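Cerato-platanin-like protein (Moniliophthora perniciosa, PDB 3SUM) is of unknown function but belongs to the cerato-platanins, small double-psi beta-barrel proteins of fungi, and probably has a specialised role within this family in its fungus. Local coordinates at residues N2-N13 with G106-Y118. Residues are numbered along the deposited sequence; the frame is centred on the assembly and turned at random.
Sequences NWLIKWDDKFQN and GYDWGTAQLFSAY
Ile5 and Ala112 form the antiparallel hydrogen-bonded pair that joins strand 4-7 to strand 111-113 in the double-psi beta barrel. Ile5 N reaches Ala112 O at 2.7 Å, Ala112 N returns to Ile5 O, and Leu114 N continues the ladder to Trp3 O. On the buried face, Ile5 CG2 lies 3.6 Å from Leu114 CD2 and also packs against Ala112, with Leu66 and Val94 closing round Ile5. Ala117 CB sits over one face of the Trp3 indole, a CH-pi contact 3.7 Å from the five-membered ring's centroid; Phe87 also stacks on Trp3. The sheet face bearing Leu4, Lys6, Thr111 and Gln113 is looser and more solvent-accessible: Leu4 CD2 lies alongside the Gln113 chain, and Lys6, bent at its last torsion (chi4 -66°), turns NZ onto Thr111 OG1 at 2.8 Å. At the helix end, water 2 links Trp7 N to Gly110 O. Trp7 NE1 donates to Tyr107 O at 3.0 Å, in the carbonyl plane on a lone pair, though the oxygen lies 21° out of the indole plane, and the two rings pack obliquely. Replacing Trp7 with an alanine would probably leave Tyr107 O without its indole donor and open a gap beside the tyrosine ring. Tyr107 CE1 sits 3.5 Å above the Trp7 indole plane, with water 2 over the opposite face.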
ATOM      1  N   ASN A   2       9.999  -6.380  12.231  1.00 27.45           N
ATOM      2  CA  ASN A   2      11.133  -6.435  11.254  1.00 27.28           C
ATOM      3  C   ASN A   2      10.542  -6.319   9.839  1.00 24.79           C
ATOM      4  O   ASN A   2      10.846  -7.188   9.009  1.00 25.04           O
ATOM      5  CB  ASN A   2      11.825  -7.799  11.327  1.00 29.52           C
ATOM      6  CG  ASN A   2      13.219  -7.841  10.596  1.00 37.12           C
ATOM      7  OD1 ASN A   2      14.154  -8.496  11.098  1.00 43.29           O
ATOM      8  ND2 ASN A   2      13.360  -7.152   9.424  1.00 41.54           N
ATOM      9  N   TRP A   3       9.711  -5.306   9.554  1.00 20.30           N
ATOM     10  CA  TRP A   3       9.148  -5.175   8.212  1.00 17.82           C
ATOM     11  C   TRP A   3      10.141  -4.495   7.323  1.00 16.72           C
ATOM     12  O   TRP A   3      10.840  -3.579   7.770  1.00 17.05           O
ATOM     13  CB  TRP A   3       7.785  -4.407   8.217  1.00 19.69           C
ATOM     14  CG  TRP A   3       6.513  -5.231   8.680  1.00 19.63           C
ATOM     15  CD1 TRP A   3       5.956  -5.268   9.926  1.00 19.03           C
ATOM     16  CD2 TRP A   3       5.698  -6.054   7.853  1.00 21.35           C
ATOM     17  NE1 TRP A   3       4.837  -6.037   9.923  1.00 20.46           N
ATOM     18  CE2 TRP A   3       4.648  -6.530   8.651  1.00 22.85           C
ATOM     19  CE3 TRP A   3       5.694  -6.347   6.473  1.00 23.38           C
ATOM     20  CZ2 TRP A   3       3.647  -7.310   8.147  1.00 20.60           C
ATOM     21  CZ3 TRP A   3       4.705  -7.194   5.983  1.00 26.72           C
ATOM     22  CH2 TRP A   3       3.704  -7.665   6.825  1.00 22.56           C
ATOM     23  N   LEU A   4      10.235  -4.973   6.080  1.00 15.01           N
ATOM     24  CA  LEU A   4      11.058  -4.375   4.998  1.00 15.65           C
ATOM     25  C   LEU A   4      10.096  -3.756   3.994  1.00 13.27           C
ATOM     26  O   LEU A   4       8.958  -4.219   3.822  1.00 15.05           O
ATOM     27  CB  LEU A   4      11.864  -5.458   4.216  1.00 15.46           C
ATOM     28  CG  LEU A   4      12.895  -6.271   4.997  1.00 21.12           C
ATOM     29  CD1 LEU A   4      13.674  -7.136   3.983  1.00 20.71           C
ATOM     30  CD2 LEU A   4      13.869  -5.323   5.666  1.00 23.29           C
ATOM     31  N   ILE A   5      10.557  -2.723   3.281  1.00 14.53           N
ATOM     32  CA  ILE A   5       9.770  -2.297   2.150  1.00 12.46           C
ATOM     33  C   ILE A   5      10.743  -2.166   0.948  1.00 12.20           C
ATOM     34  O   ILE A   5      11.905  -1.747   1.108  1.00 14.03           O
ATOM     35  CB  ILE A   5       9.065  -0.983   2.418  1.00 13.88           C
ATOM     36  CG1 ILE A   5       8.106  -0.662   1.229  1.00 13.40           C
ATOM     37  CG2 ILE A   5      10.099   0.162   2.818  1.00 11.43           C
ATOM     38  CD1 ILE A   5       6.918   0.092   1.609  1.00 16.28           C
ATOM     39  N   LYS A   6      10.273  -2.526  -0.213  1.00 11.90           N
ATOM     40  CA  LYS A   6      11.019  -2.389  -1.451  1.00 12.66           C
ATOM     41  C   LYS A   6      10.024  -1.691  -2.359  1.00 13.98           C
ATOM     42  O   LYS A   6       8.853  -1.578  -2.042  1.00 15.62           O
ATOM     43  CB  LYS A   6      11.291  -3.788  -2.046  1.00 12.61           C
ATOM     44  CG  LYS A   6      12.386  -4.523  -1.196  1.00 11.86           C
ATOM     45  CD  LYS A   6      12.412  -6.033  -1.655  1.00 13.06           C
ATOM     46  CE  LYS A   6      13.304  -6.934  -0.779  1.00 15.53           C
ATOM     47  NZ  LYS A   6      14.753  -6.479  -0.958  1.00 17.58           N
ATOM     48  N   TRP A   7      10.523  -1.162  -3.457  1.00 15.87           N
ATOM     49  CA  TRP A   7       9.658  -0.474  -4.344  1.00 15.82           C
ATOM     50  C   TRP A   7       9.616  -1.171  -5.693  1.00 16.25           C
ATOM     51  O   TRP A   7      10.549  -1.860  -6.111  1.00 17.30           O
ATOM     52  CB  TRP A   7      10.034   1.021  -4.441  1.00 15.42           C
ATOM     53  CG  TRP A   7      11.432   1.328  -4.955  1.00 14.96           C
ATOM     54  CD1 TRP A   7      12.525   1.591  -4.208  1.00 13.33           C
ATOM     55  CD2 TRP A   7      11.832   1.427  -6.312  1.00 14.90           C
ATOM     56  NE1 TRP A   7      13.583   1.857  -5.025  1.00 15.69           N
ATOM     57  CE2 TRP A   7      13.190   1.719  -6.326  1.00 16.01           C
ATOM     58  CE3 TRP A   7      11.159   1.243  -7.537  1.00 18.02           C
ATOM     59  CZ2 TRP A   7      13.930   1.897  -7.531  1.00 15.48           C
ATOM     60  CZ3 TRP A   7      11.874   1.434  -8.726  1.00 18.23           C
ATOM     61  CH2 TRP A   7      13.248   1.738  -8.721  1.00 16.15           C
ATOM     62  N   ASP A   8       8.533  -0.894  -6.390  1.00 16.64           N
ATOM     63  CA  ASP A   8       8.228  -1.514  -7.682  1.00 17.37           C
ATOM     64  C   ASP A   8       7.196  -0.612  -8.321  1.00 17.26           C
ATOM     65  O   ASP A   8       6.125  -0.352  -7.771  1.00 16.23           O
ATOM     66  CB  ASP A   8       7.615  -2.928  -7.472  1.00 16.22           C
ATOM     67  CG  ASP A   8       7.377  -3.726  -8.766  1.00 20.08           C
ATOM     68  OD1 ASP A   8       7.233  -3.189  -9.842  1.00 19.15           O
ATOM     69  OD2 ASP A   8       7.175  -4.959  -8.650  1.00 26.36           O
ATOM     70  N   ASP A   9       7.496  -0.255  -9.561  1.00 15.67           N
ATOM     71  CA  ASP A   9       6.668   0.565 -10.398  1.00 15.04           C
ATOM     72  C   ASP A   9       5.300  -0.023 -10.622  1.00 15.07           C
ATOM     73  O   ASP A   9       4.333   0.722 -10.807  1.00 15.14           O
ATOM     74  CB  ASP A   9       7.388   0.680 -11.757  1.00 17.96           C
ATOM     75  CG  ASP A   9       6.661   1.609 -12.732  1.00 19.89           C
ATOM     76  OD1 ASP A   9       6.838   2.840 -12.555  1.00 25.32           O
ATOM     77  OD2 ASP A   9       5.968   1.096 -13.653  1.00 21.25           O
ATOM     78  N   LYS A  10       5.171  -1.364 -10.547  1.00 14.74           N
ATOM     79  CA  LYS A  10       3.861  -1.993 -10.734  1.00 13.72           C
ATOM     80  C   LYS A  10       2.747  -1.309  -9.936  1.00 13.16           C
ATOM     81  O   LYS A  10       1.621  -1.126 -10.384  1.00 13.48           O
ATOM     82  CB  LYS A  10       3.909  -3.494 -10.271  1.00 13.95           C
ATOM     83  CG  LYS A  10       2.580  -4.191 -10.510  1.00 15.09           C
ATOM     84  CD  LYS A  10       2.710  -5.727 -10.126  1.00 18.68           C
ATOM     85  CE  LYS A  10       1.429  -6.529 -10.385  1.00 21.33           C
ATOM     86  NZ  LYS A  10       1.428  -7.995  -9.783  1.00 20.38           N
ATOM     87  N   PHE A  11       3.044  -0.999  -8.680  1.00 13.69           N
ATOM     88  CA  PHE A  11       2.016  -0.507  -7.755  1.00 14.06           C
ATOM     89  C   PHE A  11       1.683   0.972  -7.934  1.00 14.61           C
ATOM     90  O   PHE A  11       0.847   1.508  -7.221  1.00 14.68           O
ATOM     91  CB  PHE A  11       2.475  -0.859  -6.364  1.00 12.61           C
ATOM     92  CG  PHE A  11       2.734  -2.315  -6.283  1.00 14.01           C
ATOM     93  CD1 PHE A  11       1.681  -3.210  -6.485  1.00 15.37           C
ATOM     94  CD2 PHE A  11       4.020  -2.801  -6.076  1.00 15.68           C
ATOM     95  CE1 PHE A  11       1.925  -4.631  -6.485  1.00 16.57           C
ATOM     96  CE2 PHE A  11       4.280  -4.182  -6.065  1.00 14.76           C
ATOM     97  CZ  PHE A  11       3.221  -5.113  -6.249  1.00 14.57           C
ATOM     98  N   GLN A  12       2.310   1.604  -8.903  1.00 13.52           N
ATOM     99  CA  GLN A  12       1.792   2.937  -9.251  1.00 13.64           C
ATOM    100  C   GLN A  12       1.520   3.011 -10.736  1.00 14.56           C
ATOM    101  O   GLN A  12       1.487   4.123 -11.339  1.00 14.97           O
ATOM    102  CB  GLN A  12       2.729   4.064  -8.792  1.00 13.06           C
ATOM    103  CG  GLN A  12       4.103   4.050  -9.351  1.00 12.44           C
ATOM    104  CD  GLN A  12       4.890   5.179  -8.813  1.00 15.51           C
ATOM    105  OE1 GLN A  12       4.823   5.467  -7.616  1.00 13.27           O
ATOM    106  NE2 GLN A  12       5.591   5.914  -9.711  1.00 13.26           N
ATOM    107  N   ASN A  13       1.312   1.840 -11.300  1.00 14.58           N
ATOM    108  CA  ASN A  13       0.936   1.761 -12.715  1.00 15.30           C
ATOM    109  C   ASN A  13      -0.556   1.775 -12.844  1.00 15.11           C
ATOM    110  O   ASN A  13      -1.189   0.729 -12.783  1.00 15.02           O
ATOM    111  CB  ASN A  13       1.544   0.527 -13.364  1.00 14.77           C
ATOM    112  CG  ASN A  13       1.344   0.513 -14.892  1.00 16.75           C
ATOM    113  OD1 ASN A  13       0.473   1.223 -15.440  1.00 17.65           O
ATOM    114  ND2 ASN A  13       2.165  -0.287 -15.588  1.00 15.49           N
ATOM    115  N   GLY A 106      15.697   4.958   1.227  1.00 17.61           N
ATOM    116  CA  GLY A 106      15.062   3.703   0.853  1.00 16.36           C
ATOM    117  C   GLY A 106      14.998   3.547  -0.641  1.00 16.32           C
ATOM    118  O   GLY A 106      15.206   2.434  -1.167  1.00 16.74           O
ATOM    119  N   TYR A 107      14.708   4.659  -1.323  1.00 15.73           N
ATOM    120  CA  TYR A 107      14.539   4.601  -2.756  1.00 15.79           C
ATOM    121  C   TYR A 107      15.880   4.311  -3.425  1.00 15.52           C
ATOM    122  O   TYR A 107      15.942   3.493  -4.325  1.00 16.31           O
ATOM    123  CB  TYR A 107      13.966   5.911  -3.275  1.00 15.56           C
ATOM    124  CG  TYR A 107      13.956   6.026  -4.762  1.00 17.83           C
ATOM    125  CD1 TYR A 107      13.125   5.214  -5.536  1.00 18.59           C
ATOM    126  CD2 TYR A 107      14.746   6.993  -5.396  1.00 16.08           C
ATOM    127  CE1 TYR A 107      13.124   5.342  -6.930  1.00 19.07           C
ATOM    128  CE2 TYR A 107      14.767   7.115  -6.788  1.00 18.71           C
ATOM    129  CZ  TYR A 107      13.934   6.319  -7.513  1.00 20.52           C
ATOM    130  OH  TYR A 107      13.945   6.477  -8.851  1.00 20.49           O
ATOM    131  N   ASP A 108      16.927   5.027  -3.007  1.00 14.59           N
ATOM    132  CA  ASP A 108      18.227   4.891  -3.660  1.00 15.71           C
ATOM    133  C   ASP A 108      18.789   3.506  -3.386  1.00 15.32           C
ATOM    134  O   ASP A 108      19.372   2.885  -4.275  1.00 15.76           O
ATOM    135  CB  ASP A 108      19.175   5.887  -3.112  1.00 15.28           C
ATOM    136  CG  ASP A 108      18.838   7.313  -3.550  1.00 20.93           C
ATOM    137  OD1 ASP A 108      18.016   7.507  -4.454  1.00 17.96           O
ATOM    138  OD2 ASP A 108      19.436   8.209  -2.958  1.00 21.43           O
ATOM    139  N   TRP A 109      18.568   2.999  -2.187  1.00 14.53           N
ATOM    140  CA  TRP A 109      19.093   1.649  -1.928  1.00 12.98           C
ATOM    141  C   TRP A 109      18.230   0.544  -2.547  1.00 13.55           C
ATOM    142  O   TRP A 109      18.714  -0.579  -2.936  1.00 13.85           O
ATOM    143  CB  TRP A 109      19.222   1.428  -0.397  1.00 13.59           C
ATOM    144  CG  TRP A 109      19.937   0.091  -0.130  1.00  8.80           C
ATOM    145  CD1 TRP A 109      19.393  -1.032   0.466  1.00 12.51           C
ATOM    146  CD2 TRP A 109      21.282  -0.231  -0.467  1.00 12.18           C
ATOM    147  NE1 TRP A 109      20.358  -2.006   0.540  1.00 11.44           N
ATOM    148  CE2 TRP A 109      21.511  -1.567  -0.044  1.00 10.60           C
ATOM    149  CE3 TRP A 109      22.324   0.469  -1.098  1.00 13.57           C
ATOM    150  CZ2 TRP A 109      22.748  -2.221  -0.235  1.00 13.84           C
ATOM    151  CZ3 TRP A 109      23.593  -0.188  -1.278  1.00 15.25           C
ATOM    152  CH2 TRP A 109      23.771  -1.511  -0.843  1.00 16.63           C
ATOM    153  N   GLY A 110      16.937   0.808  -2.493  1.00 12.90           N
ATOM    154  CA  GLY A 110      15.887   0.025  -3.081  1.00 14.73           C
ATOM    155  C   GLY A 110      15.177  -0.880  -2.044  1.00 15.49           C
ATOM    156  O   GLY A 110      14.094  -1.446  -2.333  1.00 15.19           O
ATOM    157  N   THR A 111      15.779  -1.038  -0.863  1.00 15.11           N
ATOM    158  CA  THR A 111      15.119  -1.802   0.192  1.00 15.17           C
ATOM    159  C   THR A 111      15.351  -0.955   1.422  1.00 15.36           C
ATOM    160  O   THR A 111      16.472  -0.449   1.619  1.00 16.02           O
ATOM    161  CB  THR A 111      15.829  -3.169   0.420  1.00 16.91           C
ATOM    162  OG1 THR A 111      15.803  -3.939  -0.784  1.00 20.42           O
ATOM    163  CG2 THR A 111      15.136  -3.986   1.558  1.00 16.08           C
ATOM    164  N   ALA A 112      14.345  -0.841   2.265  1.00 15.20           N
ATOM    165  CA  ALA A 112      14.472  -0.086   3.542  1.00 15.96           C
ATOM    166  C   ALA A 112      13.790  -0.914   4.631  1.00 15.82           C
ATOM    167  O   ALA A 112      12.794  -1.563   4.382  1.00 16.20           O
ATOM    168  CB  ALA A 112      13.739   1.302   3.397  1.00 14.11           C
ATOM    169  N   GLN A 113      14.308  -0.840   5.853  1.00 15.10           N
ATOM    170  CA  GLN A 113      13.641  -1.489   6.951  1.00 15.82           C
ATOM    171  C   GLN A 113      12.725  -0.446   7.562  1.00 15.13           C
ATOM    172  O   GLN A 113      13.131   0.719   7.664  1.00 14.69           O
ATOM    173  CB  GLN A 113      14.686  -1.953   7.932  1.00 16.30           C
ATOM    174  CG  GLN A 113      15.782  -2.603   7.144  1.00 21.54           C
ATOM    175  CD  GLN A 113      16.454  -3.634   7.928  1.00 27.77           C
ATOM    176  OE1 GLN A 113      15.785  -4.399   8.656  1.00 24.66           O
ATOM    177  NE2 GLN A 113      17.804  -3.671   7.816  1.00 21.11           N
ATOM    178  N   LEU A 114      11.506  -0.885   7.917  1.00 13.88           N
ATOM    179  CA  LEU A 114      10.517  -0.001   8.524  1.00 13.65           C
ATOM    180  C   LEU A 114      10.682   0.050   9.979  1.00 15.36           C
ATOM    181  O   LEU A 114      11.074  -0.932  10.564  1.00 15.31           O
ATOM    182  CB  LEU A 114       9.117  -0.441   8.202  1.00 12.73           C
ATOM    183  CG  LEU A 114       8.821  -0.387   6.716  1.00 10.98           C
ATOM    184  CD1 LEU A 114       7.329  -0.868   6.535  1.00 15.07           C
ATOM    185  CD2 LEU A 114       8.997   1.050   6.138  1.00 12.09           C
ATOM    186  N   PHE A 115      10.363   1.201  10.591  1.00 15.55           N
ATOM    187  CA  PHE A 115      10.254   1.239  12.052  1.00 14.91           C
ATOM    188  C   PHE A 115       9.113   0.364  12.538  1.00 15.45           C
ATOM    189  O   PHE A 115       9.270  -0.377  13.526  1.00 14.39           O
ATOM    190  CB  PHE A 115      10.001   2.670  12.566  1.00 16.34           C
ATOM    191  CG  PHE A 115       9.858   2.701  14.038  1.00 16.75           C
ATOM    192  CD1 PHE A 115       8.609   2.695  14.610  1.00 15.65           C
ATOM    193  CD2 PHE A 115      10.982   2.571  14.843  1.00 15.18           C
ATOM    194  CE1 PHE A 115       8.428   2.654  15.949  1.00 14.84           C
ATOM    195  CE2 PHE A 115      10.824   2.559  16.241  1.00 18.64           C
ATOM    196  CZ  PHE A 115       9.550   2.563  16.783  1.00 15.54           C
ATOM    197  N   SER A 116       7.958   0.404  11.843  1.00 13.80           N
ATOM    198  CA  SER A 116       6.813  -0.363  12.318  1.00 13.70           C
ATOM    199  C   SER A 116       5.844  -0.426  11.163  1.00 13.93           C
ATOM    200  O   SER A 116       5.940   0.404  10.238  1.00 13.75           O
ATOM    201  CB  SER A 116       6.114   0.345  13.478  1.00 13.72           C
ATOM    202  OG  SER A 116       5.688   1.652  13.038  1.00 12.96           O
ATOM    203  N   ALA A 117       4.916  -1.370  11.233  1.00 14.01           N
ATOM    204  CA  ALA A 117       3.798  -1.455  10.300  1.00 14.07           C
ATOM    205  C   ALA A 117       2.716  -2.118  11.077  1.00 14.90           C
ATOM    206  O   ALA A 117       2.962  -3.168  11.718  1.00 15.47           O
ATOM    207  CB  ALA A 117       4.143  -2.361   9.087  1.00 12.31           C
ATOM    208  N   TYR A 118       1.513  -1.550  11.034  1.00 13.90           N
ATOM    209  CA  TYR A 118       0.371  -2.226  11.639  1.00 13.99           C
ATOM    210  C   TYR A 118      -0.882  -1.811  10.919  1.00 14.23           C
ATOM    211  O   TYR A 118      -0.933  -0.712  10.309  1.00 14.37           O
ATOM    212  CB  TYR A 118       0.263  -1.894  13.136  1.00 14.41           C
ATOM    213  CG  TYR A 118       0.222  -0.440  13.537  1.00 15.44           C
ATOM    214  CD1 TYR A 118       1.379   0.228  13.920  1.00 16.16           C
ATOM    215  CD2 TYR A 118      -0.979   0.253  13.579  1.00 15.73           C
ATOM    216  CE1 TYR A 118       1.348   1.582  14.321  1.00 22.42           C
ATOM    217  CE2 TYR A 118      -1.037   1.584  14.031  1.00 17.90           C
ATOM    218  CZ  TYR A 118       0.114   2.224  14.376  1.00 16.20           C
ATOM    219  OH  TYR A 118       0.005   3.509  14.801  1.00 25.07           O
TER
HETATM  220  O   HOH W   1       8.901  -3.097  11.207  1.00 22.11           O
HETATM  221  O   HOH W   2      13.281  -1.878  -4.875  1.00 21.81           O